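Glucose-6-phosphate isomerase (Chlamydia trachomatis D/UW-3/CX, PDB 6OTU) catalyses the reversible isomerization of glucose-6-phosphate to fructose-6-phosphate. Local coordinates at residues G37-E42 and Y58-V63; I181-N186 and G278-F283; A113-Q118 and G296-D301; W323-L328 and F485-N490; V380-Q385 and F427-A432. All coordinates share one frame; numbering follows the deposited sequence.

Contact 1: G37-E42 and Y58-V63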
# COMPACT_ATOMS: atom_id res chain seq x y z
N GLY A 37 -31.00 16.96 -1.87
CA GLY A 37 -31.80 16.11 -2.72
C GLY A 37 -31.15 15.58 -3.99
O GLY A 37 -31.85 15.00 -4.82
N CYS A 38 -29.83 15.75 -4.17
CA CYS A 38 -29.20 15.29 -5.40
C CYS A 38 -29.10 13.76 -5.44
O CYS A 38 -29.26 13.16 -6.51
CB CYS A 38 -27.82 15.91 -5.58
SG CYS A 38 -26.81 15.13 -6.88
N LEU A 39 -28.84 13.13 -4.30
CA LEU A 39 -28.73 11.67 -4.22
C LEU A 39 -30.12 11.08 -3.96
O LEU A 39 -30.42 10.51 -2.91
CB LEU A 39 -27.73 11.27 -3.15
CG LEU A 39 -26.27 11.69 -3.39
CD1 LEU A 39 -25.35 11.03 -2.37
CD2 LEU A 39 -25.81 11.37 -4.80
N SER A 40 -30.97 11.21 -4.98
CA SER A 40 -32.35 10.79 -4.95
C SER A 40 -32.47 9.29 -5.22
O SER A 40 -31.52 8.63 -5.66
CB SER A 40 -33.16 11.54 -6.00
OG SER A 40 -32.73 11.18 -7.30
N GLU A 41 -33.66 8.76 -4.95
CA GLU A 41 -33.92 7.36 -5.27
C GLU A 41 -33.79 7.11 -6.77
O GLU A 41 -33.18 6.12 -7.19
CB GLU A 41 -35.30 6.93 -4.76
CG GLU A 41 -35.34 5.45 -4.43
CD GLU A 41 -36.69 4.82 -4.64
OE1 GLU A 41 -37.70 5.36 -4.11
OE2 GLU A 41 -36.74 3.78 -5.34
N GLU A 42 -34.35 8.01 -7.59
CA GLU A 42 -34.16 7.93 -9.04
C GLU A 42 -32.68 7.83 -9.40
O GLU A 42 -32.28 6.95 -10.17
CB GLU A 42 -34.80 9.13 -9.73
N TYR A 58 -22.78 4.03 -8.95
CA TYR A 58 -21.93 5.20 -9.20
C TYR A 58 -22.73 6.48 -9.07
O TYR A 58 -22.36 7.49 -9.66
CB TYR A 58 -21.28 5.14 -10.59
CG TYR A 58 -22.24 4.82 -11.73
CD1 TYR A 58 -22.72 3.52 -11.92
CD2 TYR A 58 -22.65 5.80 -12.64
CE1 TYR A 58 -23.58 3.20 -12.95
CE2 TYR A 58 -23.53 5.49 -13.68
CZ TYR A 58 -23.99 4.18 -13.83
OH TYR A 58 -24.86 3.84 -14.87
N ALA A 59 -23.85 6.45 -8.32
CA ALA A 59 -24.55 7.68 -8.00
C ALA A 59 -23.66 8.66 -7.23
O ALA A 59 -23.93 9.86 -7.24
CB ALA A 59 -25.82 7.35 -7.22
N THR A 60 -22.61 8.17 -6.58
CA THR A 60 -21.69 9.04 -5.85
C THR A 60 -20.47 9.46 -6.69
O THR A 60 -19.49 9.95 -6.13
CB THR A 60 -21.24 8.34 -4.56
OG1 THR A 60 -20.80 7.01 -4.86
CG2 THR A 60 -22.40 8.28 -3.56
N GLU A 61 -20.50 9.25 -8.01
CA GLU A 61 -19.56 9.88 -8.93
C GLU A 61 -20.18 11.17 -9.46
O GLU A 61 -21.41 11.29 -9.56
CB GLU A 61 -19.23 8.97 -10.12
CG GLU A 61 -18.64 7.61 -9.76
CD GLU A 61 -17.15 7.65 -9.60
OE1 GLU A 61 -16.55 8.74 -9.76
OE2 GLU A 61 -16.56 6.58 -9.29
N ARG A 62 -19.33 12.13 -9.81
CA ARG A 62 -19.79 13.44 -10.29
C ARG A 62 -20.12 13.35 -11.78
O ARG A 62 -19.47 13.96 -12.64
CB ARG A 62 -18.73 14.51 -10.02
CG ARG A 62 -18.43 14.71 -8.55
CD ARG A 62 -17.64 15.99 -8.30
NE ARG A 62 -18.46 17.19 -8.39
CZ ARG A 62 -18.00 18.42 -8.21
NH1 ARG A 62 -16.71 18.60 -7.94
NH2 ARG A 62 -18.81 19.47 -8.31
N VAL A 63 -21.16 12.58 -12.09
CA VAL A 63 -21.61 12.37 -13.46
C VAL A 63 -23.13 12.49 -13.50
O VAL A 63 -23.82 12.11 -12.55
CB VAL A 63 -21.13 11.01 -14.01
CG1 VAL A 63 -19.62 11.01 -14.19
CG2 VAL A 63 -21.57 9.86 -13.11
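Leu-39 meets Ala-59 and Thr-60 where an inverse gamma turn faces a type I beta turn: the lead-in to helix 41-46 comes up against the loop after strand 54-57, and this leucine makes the contact between the two segments. The first segment turns sharply after Cys-38. Leu-39 is the centre of the inverse gamma turn, closed by a weak bond from Ser-40 N to Cys-38 O of 3.0 Å. With its CG anti to the carbonyl carbon (chi1 -64°), the leucine extends both methyls toward the second loop. Ser-40 follows as the N-cap of helix 41-46, its OG bonded to Arg-43 N.

Across the contact, the turn from Tyr-58 to Glu-61 is closed by Glu-61 N to Tyr-58 O, and Ala-59 and Thr-60 form its corner. Thr-60 OG1 is hydrogen-bonded to Ser-456 O and to Ser-434 OG, leaving a methyl for the leucine. Leu-39 also rests on Leu-435 and Gln-439 of helix 422-439. Arg-43 NE donates to the carbonyl of Ala-59, tying helix 41-46 to the same turn. The two branches of the leucine part company here: CD1 lies 4.2 Å from Thr-60 CG2, while CD2 lies 3.4 Å from Ala-59 O.

Contact 2: I181-N186 and G278-F283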
# COMPACT_ATOMS: atom_id res chain seq x y z
N ILE A 181 1.64 -21.82 2.77
CA ILE A 181 1.97 -21.18 1.50
C ILE A 181 2.80 -19.94 1.77
O ILE A 181 2.41 -19.09 2.58
CB ILE A 181 0.70 -20.83 0.69
CG1 ILE A 181 -0.24 -22.04 0.60
CG2 ILE A 181 1.05 -20.31 -0.69
CD1 ILE A 181 0.30 -23.18 -0.23
N PHE A 182 3.95 -19.84 1.10
CA PHE A 182 4.86 -18.72 1.27
C PHE A 182 5.26 -18.17 -0.09
O PHE A 182 5.24 -18.88 -1.11
CB PHE A 182 6.13 -19.13 2.05
CG PHE A 182 5.84 -19.68 3.42
CD1 PHE A 182 5.57 -21.03 3.60
CD2 PHE A 182 5.80 -18.83 4.52
CE1 PHE A 182 5.28 -21.53 4.86
CE2 PHE A 182 5.52 -19.32 5.79
CZ PHE A 182 5.26 -20.67 5.96
N PHE A 183 5.65 -16.90 -0.10
CA PHE A 183 6.15 -16.24 -1.30
C PHE A 183 7.50 -15.64 -0.99
O PHE A 183 7.63 -14.84 -0.06
CB PHE A 183 5.19 -15.16 -1.80
CG PHE A 183 3.83 -15.68 -2.13
CD1 PHE A 183 2.88 -15.83 -1.14
CD2 PHE A 183 3.51 -16.05 -3.44
CE1 PHE A 183 1.62 -16.32 -1.45
CE2 PHE A 183 2.25 -16.53 -3.75
CZ PHE A 183 1.30 -16.67 -2.75
N VAL A 184 8.51 -16.03 -1.77
CA VAL A 184 9.85 -15.47 -1.69
C VAL A 184 10.09 -14.71 -2.99
O VAL A 184 10.09 -15.30 -4.08
CB VAL A 184 10.90 -16.57 -1.46
CG1 VAL A 184 12.33 -16.01 -1.52
CG2 VAL A 184 10.66 -17.25 -0.14
N SER A 185 10.28 -13.40 -2.88
CA SER A 185 10.30 -12.55 -4.07
C SER A 185 11.53 -11.64 -4.11
O SER A 185 12.28 -11.64 -5.09
CB SER A 185 9.01 -11.73 -4.13
OG SER A 185 8.79 -11.03 -2.90
N ASN A 186 11.74 -10.86 -3.04
CA ASN A 186 12.80 -9.86 -3.01
C ASN A 186 14.18 -10.51 -3.13
O ASN A 186 14.43 -11.60 -2.62
CB ASN A 186 12.71 -9.07 -1.69
CG ASN A 186 13.32 -7.66 -1.79
OD1 ASN A 186 14.22 -7.39 -2.59
ND2 ASN A 186 12.82 -6.75 -0.94
N GLY A 278 -1.89 -21.06 -11.36
CA GLY A 278 -2.54 -22.37 -11.31
C GLY A 278 -1.90 -23.33 -10.33
O GLY A 278 -2.60 -24.06 -9.62
N VAL A 279 -0.57 -23.34 -10.28
CA VAL A 279 0.14 -24.29 -9.41
C VAL A 279 -0.14 -23.97 -7.94
O VAL A 279 -0.59 -24.84 -7.17
CB VAL A 279 1.64 -24.29 -9.71
CG1 VAL A 279 2.37 -25.13 -8.68
CG2 VAL A 279 1.91 -24.82 -11.12
N VAL A 280 0.14 -22.74 -7.51
CA VAL A 280 -0.01 -22.43 -6.09
C VAL A 280 -1.47 -22.52 -5.67
O VAL A 280 -1.79 -23.09 -4.62
CB VAL A 280 0.61 -21.06 -5.76
CG1 VAL A 280 -0.07 -19.93 -6.53
CG2 VAL A 280 0.56 -20.81 -4.25
N LEU A 281 -2.38 -21.98 -6.49
CA LEU A 281 -3.80 -22.05 -6.15
C LEU A 281 -4.28 -23.49 -6.16
O LEU A 281 -4.98 -23.92 -5.23
CB LEU A 281 -4.62 -21.21 -7.13
CG LEU A 281 -4.33 -19.70 -7.14
CD1 LEU A 281 -5.11 -19.01 -8.25
CD2 LEU A 281 -4.62 -19.06 -5.79
N GLY A 282 -3.91 -24.26 -7.19
CA GLY A 282 -4.32 -25.65 -7.24
C GLY A 282 -3.83 -26.47 -6.06
O GLY A 282 -4.56 -27.29 -5.51
N PHE A 283 -2.58 -26.24 -5.63
CA PHE A 283 -2.04 -26.97 -4.49
C PHE A 283 -2.74 -26.57 -3.20
O PHE A 283 -3.09 -27.44 -2.38
CB PHE A 283 -0.53 -26.73 -4.39
CG PHE A 283 0.12 -27.36 -3.19
CD1 PHE A 283 0.57 -28.67 -3.25
CD2 PHE A 283 0.30 -26.64 -2.02
CE1 PHE A 283 1.19 -29.26 -2.14
CE2 PHE A 283 0.92 -27.22 -0.92
CZ PHE A 283 1.36 -28.53 -0.98
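Ile-181 and Val-280 bring strand 181-184 and helix 278-283 closest together, their CA atoms 7.9 Å apart. The two segments run nearly antiparallel, at 159° between their N-to-C directions, and their axes approach to 10.6 Å, a separation that leaves room for one layer of side chains. No hydrogen bond crosses the gap; the contact is wholly apolar.

Ile-181 uses two branches for two partners. Its CG2, anti to the backbone N, meets Val-280 CG2 at 3.6 Å, the side chains crossing at a slant. The longer branch brings CD1 to the edge of the Phe-283 ring, in its plane, 3.9 Å from Phe-283 CD2. CG of Phe-283 lies opposite the backbone N (chi1 176°), which turns the ring to receive this methyl, and the two side chains run alongside with opposite headings. Phe-183, two residues along the strand, adds a looser touch as its CZ comes within 4.5 Å of Val-280 CG2.

Leu-152 of the adjoining strand 151-155 touches Ile-181, Val-280 and Phe-283, which extends the apolar layer inward from the edge strand. Phe-182 points away from the helix and packs on Val-195 of helix 189-196, so helices cover both faces. This is the alpha/beta/alpha sandwich of a SIS domain, built on a five-stranded parallel sheet.

Contact 3: A113-Q118 and G296-D301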
# COMPACT_ATOMS: atom_id res chain seq x y z
N ALA A 113 -10.29 -18.96 -21.62
CA ALA A 113 -11.38 -19.03 -22.59
C ALA A 113 -11.88 -20.46 -22.79
O ALA A 113 -13.05 -20.67 -23.13
CB ALA A 113 -10.94 -18.42 -23.92
N TRP A 114 -11.02 -21.46 -22.55
CA TRP A 114 -11.38 -22.84 -22.86
C TRP A 114 -12.39 -23.43 -21.90
O TRP A 114 -12.88 -24.53 -22.18
CB TRP A 114 -10.13 -23.73 -22.87
CG TRP A 114 -9.46 -23.82 -21.53
CD1 TRP A 114 -8.49 -22.99 -21.04
CD2 TRP A 114 -9.70 -24.81 -20.52
NE1 TRP A 114 -8.12 -23.39 -19.77
CE2 TRP A 114 -8.84 -24.51 -19.43
CE3 TRP A 114 -10.56 -25.91 -20.41
CZ2 TRP A 114 -8.82 -25.27 -18.26
CZ3 TRP A 114 -10.53 -26.68 -19.24
CH2 TRP A 114 -9.67 -26.35 -18.18
N VAL A 115 -12.73 -22.76 -20.79
CA VAL A 115 -13.73 -23.33 -19.89
C VAL A 115 -15.15 -23.03 -20.33
O VAL A 115 -16.09 -23.56 -19.73
CB VAL A 115 -13.58 -22.88 -18.43
CG1 VAL A 115 -12.18 -23.11 -17.95
CG2 VAL A 115 -14.01 -21.44 -18.28
N ARG A 116 -15.34 -22.19 -21.34
CA ARG A 116 -16.65 -21.99 -21.95
C ARG A 116 -16.48 -21.98 -23.46
O ARG A 116 -15.54 -21.38 -23.98
CB ARG A 116 -17.32 -20.69 -21.47
CG ARG A 116 -16.43 -19.46 -21.47
CD ARG A 116 -17.04 -18.36 -20.60
NE ARG A 116 -18.25 -17.78 -21.18
CZ ARG A 116 -19.25 -17.26 -20.48
NH1 ARG A 116 -20.31 -16.75 -21.11
NH2 ARG A 116 -19.21 -17.24 -19.15
N ASP A 117 -17.40 -22.65 -24.15
CA ASP A 117 -17.32 -22.77 -25.60
C ASP A 117 -17.05 -21.43 -26.26
O ASP A 117 -17.63 -20.40 -25.89
CB ASP A 117 -18.62 -23.36 -26.15
CG ASP A 117 -18.79 -24.81 -25.80
OD1 ASP A 117 -17.77 -25.48 -25.56
OD2 ASP A 117 -19.95 -25.27 -25.74
N GLN A 118 -16.15 -21.44 -27.24
CA GLN A 118 -15.74 -20.19 -27.87
C GLN A 118 -15.21 -20.48 -29.26
O GLN A 118 -14.79 -21.60 -29.57
CB GLN A 118 -14.69 -19.47 -27.03
CG GLN A 118 -14.99 -18.02 -26.81
CD GLN A 118 -14.19 -17.44 -25.67
OE1 GLN A 118 -14.19 -17.98 -24.56
NE2 GLN A 118 -13.50 -16.34 -25.94
N GLY A 296 -14.87 -17.81 -13.42
CA GLY A 296 -15.23 -16.44 -13.07
C GLY A 296 -14.57 -15.41 -13.97
O GLY A 296 -15.21 -14.44 -14.40
N ALA A 297 -13.29 -15.60 -14.27
CA ALA A 297 -12.61 -14.72 -15.21
C ALA A 297 -13.20 -14.83 -16.62
O ALA A 297 -13.51 -13.81 -17.25
CB ALA A 297 -11.12 -15.04 -15.20
N ALA A 298 -13.38 -16.05 -17.13
CA ALA A 298 -13.91 -16.19 -18.48
C ALA A 298 -15.28 -15.54 -18.63
O ALA A 298 -15.61 -15.00 -19.69
CB ALA A 298 -13.99 -17.67 -18.86
N ALA A 299 -16.09 -15.55 -17.56
CA ALA A 299 -17.41 -14.94 -17.64
C ALA A 299 -17.31 -13.43 -17.82
O ALA A 299 -18.14 -12.83 -18.51
CB ALA A 299 -18.22 -15.30 -16.39
N ILE A 300 -16.31 -12.79 -17.21
CA ILE A 300 -16.13 -11.35 -17.38
C ILE A 300 -15.52 -11.04 -18.75
O ILE A 300 -15.91 -10.06 -19.40
CB ILE A 300 -15.29 -10.74 -16.23
CG1 ILE A 300 -16.10 -10.67 -14.91
CG2 ILE A 300 -14.80 -9.34 -16.57
CD1 ILE A 300 -17.40 -9.87 -15.00
N ASP A 301 -14.55 -11.86 -19.20
CA ASP A 301 -14.08 -11.75 -20.58
C ASP A 301 -15.24 -11.67 -21.56
O ASP A 301 -15.24 -10.83 -22.47
CB ASP A 301 -13.19 -12.94 -20.94
CG ASP A 301 -11.93 -13.04 -20.09
OD1 ASP A 301 -11.60 -12.06 -19.38
OD2 ASP A 301 -11.29 -14.11 -20.12
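Two first torsions set up the meeting of Val-115 and Arg-116 with Ala-298 and Ala-299. In Val-115, chi1 of -52° sets CG1 beside the backbone N and so leaves CG2 between N and the carbonyl carbon; it is this second methyl that touches Ala-298 CB at 3.8 Å. Arg-116 places its CG in the same kind of position (chi1 46°), and a bend at chi3 of -69° then carries the guanidinium across the helix surface.

Ala-298 CB is thus met by both neighbours, since Arg-116 CD lies 3.6 Å from it. Farther out, Arg-116 NH2 comes to 3.3 Å from Ala-299 CA and 3.5 Å from Ala-299 CB. The guanidinium forms no hydrogen bond to this helix segment; its contribution here is the apolar stem and close van der Waals contact. With only alanine methyls here, the arginine side chain reaches the helix backbone itself.

The loop is shaped by a type I beta turn from Ala-113 to Arg-116, with Arg-116 N bonded to Ala-113 O at 3.3 Å. While Val-115 CG2 faces the helix, its CG1 lies 3.8 Å above the centre of the Trp-114 ring. That indole packs on Ile-291 and Leu-294 of helix 287-303 and on Ala-135 of helix 122-148. A salt bridge from Asp-301 OD2 to Arg-112 NE adds a charged tie between the same two parts of the chain. The whole is a turn between helices 110-113 and 122-148 packed on helix 287-303 of the phosphoglucose isomerase fold, with the arginine at the solvent side.

Contact 4: W323-L328 and F485-N490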
# COMPACT_ATOMS: atom_id res chain seq x y z
N TRP A 323 -13.00 9.94 -16.83
CA TRP A 323 -13.67 11.16 -16.38
C TRP A 323 -12.94 11.77 -15.19
O TRP A 323 -12.59 12.96 -15.21
CB TRP A 323 -15.13 10.86 -16.02
CG TRP A 323 -15.89 11.98 -15.36
CD1 TRP A 323 -16.32 12.04 -14.06
CD2 TRP A 323 -16.39 13.19 -15.99
NE1 TRP A 323 -17.02 13.20 -13.84
CE2 TRP A 323 -17.08 13.92 -15.00
CE3 TRP A 323 -16.30 13.72 -17.29
CZ2 TRP A 323 -17.67 15.16 -15.26
CZ3 TRP A 323 -16.90 14.96 -17.55
CH2 TRP A 323 -17.57 15.66 -16.53
N ASN A 324 -12.66 10.97 -14.17
CA ASN A 324 -11.97 11.50 -13.00
C ASN A 324 -10.54 11.92 -13.34
O ASN A 324 -10.09 12.99 -12.92
CB ASN A 324 -11.97 10.45 -11.89
CG ASN A 324 -13.30 10.38 -11.14
OD1 ASN A 324 -14.01 11.38 -11.01
ND2 ASN A 324 -13.64 9.20 -10.64
N ARG A 325 -9.82 11.11 -14.11
CA ARG A 325 -8.39 11.37 -14.31
C ARG A 325 -8.16 12.52 -15.27
O ARG A 325 -7.49 13.51 -14.92
CB ARG A 325 -7.69 10.10 -14.80
CG ARG A 325 -6.24 10.29 -15.26
CD ARG A 325 -5.31 10.73 -14.13
NE ARG A 325 -3.95 10.28 -14.40
CZ ARG A 325 -2.83 10.98 -14.20
NH1 ARG A 325 -2.88 12.22 -13.73
NH2 ARG A 325 -1.66 10.42 -14.48
N ASN A 326 -8.68 12.42 -16.49
CA ASN A 326 -8.42 13.42 -17.53
C ASN A 326 -9.39 14.59 -17.51
O ASN A 326 -9.00 15.71 -17.82
CB ASN A 326 -8.47 12.77 -18.93
CG ASN A 326 -7.60 11.51 -19.03
OD1 ASN A 326 -8.10 10.38 -19.09
ND2 ASN A 326 -6.28 11.71 -19.05
N LEU A 327 -10.65 14.38 -17.17
CA LEU A 327 -11.56 15.50 -17.28
C LEU A 327 -11.65 16.34 -16.02
O LEU A 327 -11.66 17.56 -16.11
CB LEU A 327 -12.94 15.01 -17.71
CG LEU A 327 -12.69 14.74 -19.19
CD1 LEU A 327 -13.60 13.67 -19.73
CD2 LEU A 327 -12.82 16.03 -19.99
N LEU A 328 -11.66 15.70 -14.84
CA LEU A 328 -11.69 16.43 -13.57
C LEU A 328 -10.31 16.68 -13.00
O LEU A 328 -10.16 17.52 -12.11
CB LEU A 328 -12.53 15.67 -12.54
CG LEU A 328 -14.01 15.53 -12.90
CD1 LEU A 328 -14.75 15.05 -11.67
CD2 LEU A 328 -14.58 16.85 -13.44
N PHE A 485 -6.78 1.42 -24.30
CA PHE A 485 -7.36 1.53 -25.64
C PHE A 485 -7.89 2.93 -25.90
O PHE A 485 -7.80 3.45 -27.02
CB PHE A 485 -8.50 0.52 -25.83
CG PHE A 485 -8.07 -0.91 -25.81
CD1 PHE A 485 -6.82 -1.28 -26.27
CD2 PHE A 485 -8.93 -1.89 -25.34
CE1 PHE A 485 -6.43 -2.61 -26.26
CE2 PHE A 485 -8.55 -3.22 -25.32
CZ PHE A 485 -7.29 -3.58 -25.78
N CYS A 486 -8.45 3.55 -24.86
CA CYS A 486 -9.00 4.89 -24.99
C CYS A 486 -7.88 5.92 -25.13
O CYS A 486 -7.89 6.74 -26.05
CB CYS A 486 -9.89 5.19 -23.78
SG CYS A 486 -10.75 6.75 -23.87
N TRP A 487 -6.88 5.88 -24.22
CA TRP A 487 -5.70 6.73 -24.34
C TRP A 487 -4.91 6.48 -25.63
O TRP A 487 -4.22 7.38 -26.11
CB TRP A 487 -4.80 6.52 -23.13
CG TRP A 487 -5.40 7.11 -21.90
CD1 TRP A 487 -6.15 8.25 -21.83
CD2 TRP A 487 -5.34 6.58 -20.57
NE1 TRP A 487 -6.55 8.47 -20.54
CE2 TRP A 487 -6.07 7.46 -19.74
CE3 TRP A 487 -4.74 5.45 -20.00
CZ2 TRP A 487 -6.21 7.26 -18.37
CZ3 TRP A 487 -4.88 5.25 -18.64
CH2 TRP A 487 -5.61 6.15 -17.83
N GLY A 488 -5.01 5.28 -26.21
CA GLY A 488 -4.22 4.96 -27.38
C GLY A 488 -2.77 4.63 -27.10
O GLY A 488 -1.91 4.86 -27.95
N ILE A 489 -2.47 4.10 -25.92
CA ILE A 489 -1.12 3.74 -25.54
C ILE A 489 -0.97 2.23 -25.62
O ILE A 489 -1.94 1.51 -25.82
CB ILE A 489 -0.77 4.26 -24.12
CG1 ILE A 489 -1.73 3.62 -23.10
CG2 ILE A 489 -0.87 5.76 -24.07
CD1 ILE A 489 -1.40 3.89 -21.64
N ASN A 490 0.26 1.74 -25.47
CA ASN A 490 0.50 0.29 -25.44
C ASN A 490 0.50 -0.15 -23.98
O ASN A 490 1.47 0.06 -23.24
CB ASN A 490 1.79 -0.08 -26.15
CG ASN A 490 2.09 -1.59 -26.09
OD1 ASN A 490 1.25 -2.38 -25.66
ND2 ASN A 490 3.30 -1.98 -26.52
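A hydrogen bond from Trp-487 NE1 to Asn-326 OD1 joins two helices near their C-terminal ends, helix 313-327 and helix 466-487, in a buried part of the phosphoglucose isomerase fold. It is 2.9 Å long and fairly straight, at 160° about the hydrogen. The acceptor lies at the edge of the indole, in the ring plane, whereas NE1 is tilted 27° from the carbonyl plane of the asparagine. Amide and ring stand nearly perpendicular, 81° apart.

Both residues have CG anti to the carbonyl carbon, which directs the amide and the indole toward each other across the gap. The other end of the amide is held too, as Asn-326 ND2 donates to Arg-371 O; with both ends engaged, its rotation should be well fixed. The indole meets Phe-14 edge-to-face and also contacts the ring of Phe-370.

Helix 313-327 carries a wider pi-type turn here, with Leu-328 N bonded to Trp-323 O at 2.9 Å. Arg-325 sends its guanidinium elsewhere, to Thr-372 O, Ser-373 O and, by a salt bridge, Asp-397 of the second subunit. Its stem nevertheless stays beside the indole, Arg-325 CG lying 4.3 Å from Trp-487 CZ2.

Contact 5: V380-Q385 and F427-A432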
# COMPACT_ATOMS: atom_id res chain seq x y z
N VAL A 380 -7.60 -1.61 3.20
CA VAL A 380 -8.91 -2.19 3.48
C VAL A 380 -9.71 -1.28 4.42
O VAL A 380 -9.17 -0.48 5.18
CB VAL A 380 -8.82 -3.62 4.05
CG1 VAL A 380 -8.03 -4.56 3.11
CG2 VAL A 380 -8.24 -3.62 5.45
N GLY A 381 -11.03 -1.43 4.36
CA GLY A 381 -11.93 -0.91 5.37
C GLY A 381 -12.37 -2.04 6.29
O GLY A 381 -12.39 -3.20 5.88
N THR A 382 -12.76 -1.70 7.52
CA THR A 382 -12.87 -0.32 8.01
C THR A 382 -11.55 0.36 8.47
O THR A 382 -11.59 1.52 8.90
CB THR A 382 -13.83 -0.23 9.24
OG1 THR A 382 -13.36 -1.12 10.27
CG2 THR A 382 -15.30 -0.54 8.89
N ASN A 383 -10.42 -0.35 8.44
CA ASN A 383 -9.17 0.25 8.96
C ASN A 383 -8.93 1.63 8.36
O ASN A 383 -8.56 2.56 9.08
CB ASN A 383 -7.96 -0.64 8.69
CG ASN A 383 -8.12 -2.03 9.25
OD1 ASN A 383 -9.05 -2.74 8.89
ND2 ASN A 383 -7.18 -2.45 10.10
N CYS A 384 -9.15 1.78 7.05
CA CYS A 384 -8.88 3.04 6.36
C CYS A 384 -9.64 4.21 6.97
O CYS A 384 -9.14 5.35 6.95
CB CYS A 384 -9.23 2.92 4.87
SG CYS A 384 -11.00 2.55 4.57
N GLN A 385 -10.84 3.98 7.52
CA GLN A 385 -11.60 5.04 8.18
C GLN A 385 -10.87 5.66 9.37
O GLN A 385 -11.18 6.80 9.76
CB GLN A 385 -12.97 4.51 8.66
CG GLN A 385 -13.72 3.72 7.60
CD GLN A 385 -15.00 3.08 8.10
OE1 GLN A 385 -15.80 2.57 7.31
NE2 GLN A 385 -15.20 3.11 9.42
N PHE A 427 -20.49 -3.72 5.91
CA PHE A 427 -21.05 -3.16 4.68
C PHE A 427 -21.62 -1.76 4.92
O PHE A 427 -21.42 -0.85 4.09
CB PHE A 427 -22.13 -4.07 4.12
CG PHE A 427 -22.54 -3.70 2.73
CD1 PHE A 427 -21.61 -3.71 1.70
CD2 PHE A 427 -23.84 -3.32 2.45
CE1 PHE A 427 -21.97 -3.36 0.42
CE2 PHE A 427 -24.20 -2.97 1.17
CZ PHE A 427 -23.26 -2.98 0.16
N ALA A 428 -22.33 -1.57 6.04
CA ALA A 428 -22.97 -0.30 6.34
C ALA A 428 -21.95 0.82 6.45
O ALA A 428 -22.20 1.95 6.02
CB ALA A 428 -23.77 -0.41 7.63
N ASN A 429 -20.80 0.53 7.07
CA ASN A 429 -19.72 1.51 7.15
C ASN A 429 -19.27 1.96 5.76
O ASN A 429 -19.07 3.15 5.52
CB ASN A 429 -18.54 0.92 7.91
CG ASN A 429 -18.54 1.27 9.40
OD1 ASN A 429 -17.92 2.26 9.82
ND2 ASN A 429 -19.20 0.45 10.20
N LEU A 430 -19.11 1.01 4.82
CA LEU A 430 -18.74 1.36 3.45
C LEU A 430 -19.77 2.32 2.85
O LEU A 430 -19.41 3.39 2.32
CB LEU A 430 -18.60 0.09 2.60
CG LEU A 430 -18.15 0.09 1.13
CD1 LEU A 430 -17.88 -1.35 0.64
CD2 LEU A 430 -19.11 0.80 0.15
N VAL A 431 -21.05 1.96 2.92
CA VAL A 431 -22.11 2.80 2.37
C VAL A 431 -22.09 4.19 3.01
O VAL A 431 -22.15 5.21 2.33
CB VAL A 431 -23.48 2.12 2.57
CG1 VAL A 431 -24.61 3.09 2.29
CG2 VAL A 431 -23.60 0.85 1.68
N ALA A 432 -21.99 4.24 4.34
CA ALA A 432 -22.04 5.52 5.03
C ALA A 432 -20.90 6.44 4.59
O ALA A 432 -21.09 7.66 4.48
CB ALA A 432 -22.01 5.34 6.54
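The amides of Gln-385 and Asn-429 meet with their planes 28° apart, joined by a hydrogen bond of 2.9 Å from Gln-385 NE2 to Asn-429 OD1. The bond is moderately straight, at 154°. Seen from the glutamine, OD1 lies at the amide edge, close to its plane; seen from the asparagine, NE2 sits above the carbonyl plane, 36° out of it.

Gln-385 is extended beyond CG, which lets it span from its loop to the helix. Its OE1 comes 3.3 Å from Asn-429 CB. Gln-385 OE1 is equally close to Asn-429 OD1, at 3.3 Å, but these are two acceptors and form no bond; the NE2 bond and a hydrogen bond between OE1 and Tyr-338 OH probably offset their approach.

Helix 422-439 packs on strand 456-461 of the six-stranded mixed sheet through Phe-427 and Leu-430, and the loop leading from the edge strand 375-377 of that sheet crosses beside it. A cis peptide precedes Thr-382 in this loop. Thr-382 CG2 lies 3.7 Å from Asn-429 CB, while its OG1 and backbone N bond to Glu-217 OE1 and Asn-186 OD1 of the second subunit. The next residue after Gln-385 is His-386, probably an active-site residue, with about 4 Å between the two side chains.

Contact 2 lies on the edge strand of the five-stranded parallel sheet, contact 5 beside the six-stranded mixed sheet, with centres 30 Å apart. They nevertheless come together across the dimer, where Ser-185 and Asn-186 bond to the 380-385 loop of the second subunit. Because that loop leads into His-386, a probable active-site residue, dimer interface and active site lie side by side. Contact 1 closes first along the chain; contact 2 is nested within contact 3, and contact 5 within contact 4. Contacts 1 and 4 touch directly, Glu-61 OE1 lying 3.1 Å from Asn-324 ND2. Successive helices 275-285, 287-303 and 313-327 carry contacts 2, 3 and 4. Helix 466-487 links contacts 3 and 4, whose centres are 27 Å apart.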